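Local structure of transmembrane oligosaccharyl transferase (Archaeoglobus fulgidus, 3WAJ) at residues F570-Y578 with W625-Y636. The protein is a membrane-embedded oligosaccharyl transferase of the STT3/AglB family, joining an N-terminal transmembrane region of the GT-C clan to a C-terminal globular region. Sequence-based numbering, arbitrary orientation.
Sequences FQAGIGNKY and WAEGDLPLAEKY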
loop_
_atom_site.group_PDB
_atom_site.type_symbol
_atom_site.label_atom_id
_atom_site.label_comp_id
_atom_site.label_asym_id
_atom_site.label_seq_id
_atom_site.Cartn_x
_atom_site.Cartn_y
_atom_site.Cartn_z
ATOM N N PHE A 570 5.879 -3.453 1.208
ATOM C CA PHE A 570 6.010 -3.781 2.641
ATOM C C PHE A 570 7.113 -2.952 3.274
ATOM O O PHE A 570 7.492 -3.214 4.413
ATOM C CB PHE A 570 6.386 -5.254 2.858
ATOM C CG PHE A 570 5.523 -6.209 2.104
ATOM C CD1 PHE A 570 4.144 -6.099 2.149
ATOM C CD2 PHE A 570 6.089 -7.192 1.318
ATOM C CE1 PHE A 570 3.345 -6.965 1.429
ATOM C CE2 PHE A 570 5.294 -8.059 0.586
ATOM C CZ PHE A 570 3.928 -7.948 0.647
ATOM N N GLN A 571 7.648 -1.995 2.508
ATOM C CA GLN A 571 8.752 -1.117 2.916
ATOM C C GLN A 571 10.085 -1.825 3.157
ATOM O O GLN A 571 10.917 -1.344 3.926
ATOM C CB GLN A 571 8.348 -0.225 4.101
ATOM C CG GLN A 571 7.173 0.719 3.764
ATOM C CD GLN A 571 6.643 1.485 4.970
ATOM O OE1 GLN A 571 7.133 1.333 6.091
ATOM N NE2 GLN A 571 5.637 2.313 4.741
ATOM N N ALA A 572 10.280 -2.961 2.482
ATOM C CA ALA A 572 11.587 -3.611 2.414
ATOM C C ALA A 572 12.455 -2.942 1.332
ATOM O O ALA A 572 11.931 -2.466 0.322
ATOM C CB ALA A 572 11.427 -5.075 2.098
ATOM N N GLY A 573 13.775 -2.923 1.533
ATOM C CA GLY A 573 14.700 -2.471 0.502
ATOM C C GLY A 573 14.790 -0.962 0.287
ATOM O O GLY A 573 15.361 -0.505 -0.712
ATOM N N ILE A 574 14.239 -0.179 1.213
ATOM C CA ILE A 574 14.367 1.275 1.128
ATOM C C ILE A 574 15.800 1.741 1.439
ATOM O O ILE A 574 16.292 2.693 0.834
ATOM C CB ILE A 574 13.359 1.992 2.049
ATOM C CG1 ILE A 574 11.924 1.760 1.557
ATOM C CG2 ILE A 574 13.653 3.490 2.134
ATOM C CD1 ILE A 574 10.834 2.060 2.623
ATOM N N GLY A 575 16.464 1.068 2.380
ATOM C CA GLY A 575 17.807 1.459 2.797
ATOM C C GLY A 575 17.878 2.873 3.385
ATOM O O GLY A 575 16.869 3.414 3.834
ATOM N N ASN A 576 19.073 3.463 3.401
ATOM C CA ASN A 576 19.280 4.839 3.892
ATOM C C ASN A 576 20.718 5.299 3.701
ATOM O O ASN A 576 21.607 4.477 3.470
ATOM C CB ASN A 576 18.918 4.978 5.380
ATOM C CG ASN A 576 19.750 4.067 6.276
ATOM O OD1 ASN A 576 20.989 4.155 6.322
ATOM N ND2 ASN A 576 19.067 3.178 6.989
ATOM N N LYS A 577 20.956 6.600 3.848
ATOM C CA LYS A 577 22.326 7.125 3.733
ATOM C C LYS A 577 23.061 7.244 5.065
ATOM O O LYS A 577 24.269 7.032 5.128
ATOM C CB LYS A 577 22.354 8.448 2.960
ATOM C CG LYS A 577 22.530 8.262 1.463
ATOM C CD LYS A 577 21.955 9.411 0.637
ATOM C CE LYS A 577 22.230 10.755 1.271
ATOM N NZ LYS A 577 21.527 11.833 0.522
ATOM N N TYR A 578 22.334 7.557 6.132
ATOM C CA TYR A 578 22.973 7.766 7.439
ATOM C C TYR A 578 23.663 6.506 8.013
ATOM O O TYR A 578 24.689 6.619 8.684
ATOM C CB TYR A 578 21.985 8.390 8.442
ATOM C CG TYR A 578 20.766 7.536 8.715
ATOM C CD1 TYR A 578 19.579 7.733 8.010
ATOM C CD2 TYR A 578 20.797 6.535 9.677
ATOM C CE1 TYR A 578 18.461 6.955 8.261
ATOM C CE2 TYR A 578 19.681 5.751 9.931
ATOM C CZ TYR A 578 18.521 5.969 9.219
ATOM O OH TYR A 578 17.426 5.190 9.472
ATOM N N TRP A 625 13.511 9.328 4.082
ATOM C CA TRP A 625 14.019 7.984 4.377
ATOM C C TRP A 625 15.552 7.912 4.329
ATOM O O TRP A 625 16.181 7.261 5.170
ATOM C CB TRP A 625 13.448 6.953 3.390
ATOM C CG TRP A 625 12.034 6.495 3.660
ATOM C CD1 TRP A 625 10.882 7.018 3.127
ATOM C CD2 TRP A 625 11.624 5.408 4.506
ATOM N NE1 TRP A 625 9.789 6.330 3.596
ATOM C CE2 TRP A 625 10.213 5.338 4.441
ATOM C CE3 TRP A 625 12.312 4.489 5.309
ATOM C CZ2 TRP A 625 9.471 4.376 5.154
ATOM C CZ3 TRP A 625 11.573 3.532 6.022
ATOM C CH2 TRP A 625 10.171 3.486 5.937
ATOM N N ALA A 626 16.142 8.565 3.325
ATOM C CA ALA A 626 17.588 8.500 3.119
ATOM C C ALA A 626 18.326 9.179 4.263
ATOM O O ALA A 626 19.351 8.688 4.722
ATOM C CB ALA A 626 17.997 9.132 1.758
ATOM N N GLU A 627 17.793 10.315 4.703
ATOM C CA GLU A 627 18.479 11.168 5.669
ATOM C C GLU A 627 18.165 10.837 7.122
ATOM O O GLU A 627 19.009 11.035 7.988
ATOM C CB GLU A 627 18.169 12.649 5.408
ATOM C CG GLU A 627 18.566 13.146 4.026
ATOM C CD GLU A 627 20.063 13.163 3.812
ATOM O OE1 GLU A 627 20.797 13.159 4.817
ATOM O OE2 GLU A 627 20.505 13.193 2.638
ATOM N N GLY A 628 16.954 10.356 7.391
ATOM C CA GLY A 628 16.563 10.012 8.748
ATOM C C GLY A 628 15.523 10.927 9.383
ATOM O O GLY A 628 14.881 10.553 10.368
ATOM N N ASP A 629 15.352 12.126 8.837
ATOM C CA ASP A 629 14.355 13.053 9.368
ATOM C C ASP A 629 13.942 14.130 8.374
ATOM O O ASP A 629 14.495 14.226 7.276
ATOM C CB ASP A 629 14.836 13.702 10.680
ATOM C CG ASP A 629 16.085 14.568 10.504
ATOM O OD1 ASP A 629 16.249 15.241 9.462
ATOM O OD2 ASP A 629 16.911 14.581 11.440
ATOM N N LEU A 630 12.989 14.962 8.780
ATOM C CA LEU A 630 12.485 16.015 7.913
ATOM C C LEU A 630 13.443 17.201 7.693
ATOM O O LEU A 630 13.568 17.678 6.559
ATOM C CB LEU A 630 11.123 16.481 8.409
ATOM C CG LEU A 630 10.234 15.293 8.753
ATOM C CD1 LEU A 630 9.144 15.721 9.722
ATOM C CD2 LEU A 630 9.632 14.670 7.498
ATOM N N PRO A 631 14.113 17.692 8.760
ATOM C CA PRO A 631 14.953 18.877 8.506
ATOM C C PRO A 631 16.126 18.632 7.543
ATOM O O PRO A 631 16.437 19.502 6.735
ATOM C CB PRO A 631 15.456 19.262 9.905
ATOM C CG PRO A 631 14.445 18.673 10.850
ATOM C CD PRO A 631 14.019 17.387 10.203
ATOM N N LEU A 632 16.758 17.468 7.610
ATOM C CA LEU A 632 17.843 17.156 6.681
ATOM C C LEU A 632 17.356 17.078 5.231
ATOM O O LEU A 632 18.033 17.546 4.315
ATOM C CB LEU A 632 18.549 15.868 7.104
ATOM C CG LEU A 632 19.182 16.028 8.486
ATOM C CD1 LEU A 632 19.471 14.688 9.159
ATOM C CD2 LEU A 632 20.441 16.881 8.382
ATOM N N ALA A 633 16.169 16.515 5.027
ATOM C CA ALA A 633 15.584 16.454 3.691
ATOM C C ALA A 633 15.344 17.852 3.105
ATOM O O ALA A 633 15.318 18.031 1.878
ATOM C CB ALA A 633 14.294 15.645 3.708
ATOM N N GLU A 634 15.179 18.842 3.976
ATOM C CA GLU A 634 14.864 20.190 3.521
ATOM C C GLU A 634 15.997 20.881 2.752
ATOM O O GLU A 634 15.788 21.915 2.120
ATOM C CB GLU A 634 14.348 21.047 4.679
ATOM C CG GLU A 634 12.895 20.728 5.058
ATOM C CD GLU A 634 11.882 21.273 4.048
ATOM O OE1 GLU A 634 12.266 22.123 3.214
ATOM O OE2 GLU A 634 10.700 20.858 4.087
ATOM N N LYS A 635 17.188 20.301 2.796
ATOM C CA LYS A 635 18.319 20.838 2.054
ATOM C C LYS A 635 18.183 20.556 0.554
ATOM O O LYS A 635 18.958 21.073 -0.262
ATOM C CB LYS A 635 19.635 20.251 2.580
ATOM C CG LYS A 635 19.889 18.803 2.129
ATOM C CD LYS A 635 21.150 18.198 2.773
ATOM C CE LYS A 635 21.351 16.753 2.307
ATOM N NZ LYS A 635 22.757 16.259 2.460
ATOM N N TYR A 636 17.212 19.729 0.183
ATOM C CA TYR A 636 16.989 19.469 -1.237
ATOM C C TYR A 636 16.080 20.540 -1.882
ATOM O O TYR A 636 15.859 20.525 -3.086
ATOM C CB TYR A 636 16.475 18.037 -1.466
ATOM C CG TYR A 636 17.516 16.963 -1.163
ATOM C CD1 TYR A 636 17.481 16.242 0.022
ATOM C CD2 TYR A 636 18.543 16.688 -2.061
ATOM C CE1 TYR A 636 18.436 15.262 0.303
ATOM C CE2 TYR A 636 19.507 15.718 -1.789
ATOM C CZ TYR A 636 19.448 15.008 -0.614
ATOM O OH TYR A 636 20.405 14.045 -0.359
#
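Asn576 and Ala626 bring the two backbones together, their CA atoms 4.1 Å apart, where the loop 570-578 runs past the C-terminal end of helix 619-627. Lys577 N donates to Ala626 O at 2.8 Å; Tyr578 N reaches the same oxygen only weakly. Ile574 lies against the Trp625 indole: its CD1 sits 3.5 Å from the centroid of the six-membered ring, almost on the ring normal, a CH-pi contact, while CG2 packs 3.6 Å from Trp625 CE3. At the edge of that ring Gln571 OE1 comes near CH2, with its amide plane turned 74° from the indole. Trp550 also meets the indole, and Ser585 touches Trp625. Tyr578 CG stands between the backbone N and the carbonyl carbon (chi1 61°), a setting that lays the ring beside the turn after the helix, CE1 3.6 Å from Gly628 CA. The Lys577 chain passes the Ala626 methyl group and bends at chi3 (40°), bringing NZ 2.7 Å from Glu627 OE2 in a salt bridge on the syn side, somewhat out of the carboxylate plane. NZ also donates to Thr589 O. Lys635 adds a long ionic contact of 3.8 Å from its NZ to Glu627 OE2. Apolar packing on Trp625 and this charged network thus pin the AglB core loop between strand 564-565 and helix 584-588 to the end of helix 619-627; the two ammonium groups sharing Glu627 OE2 would be expected to favour its ionised form.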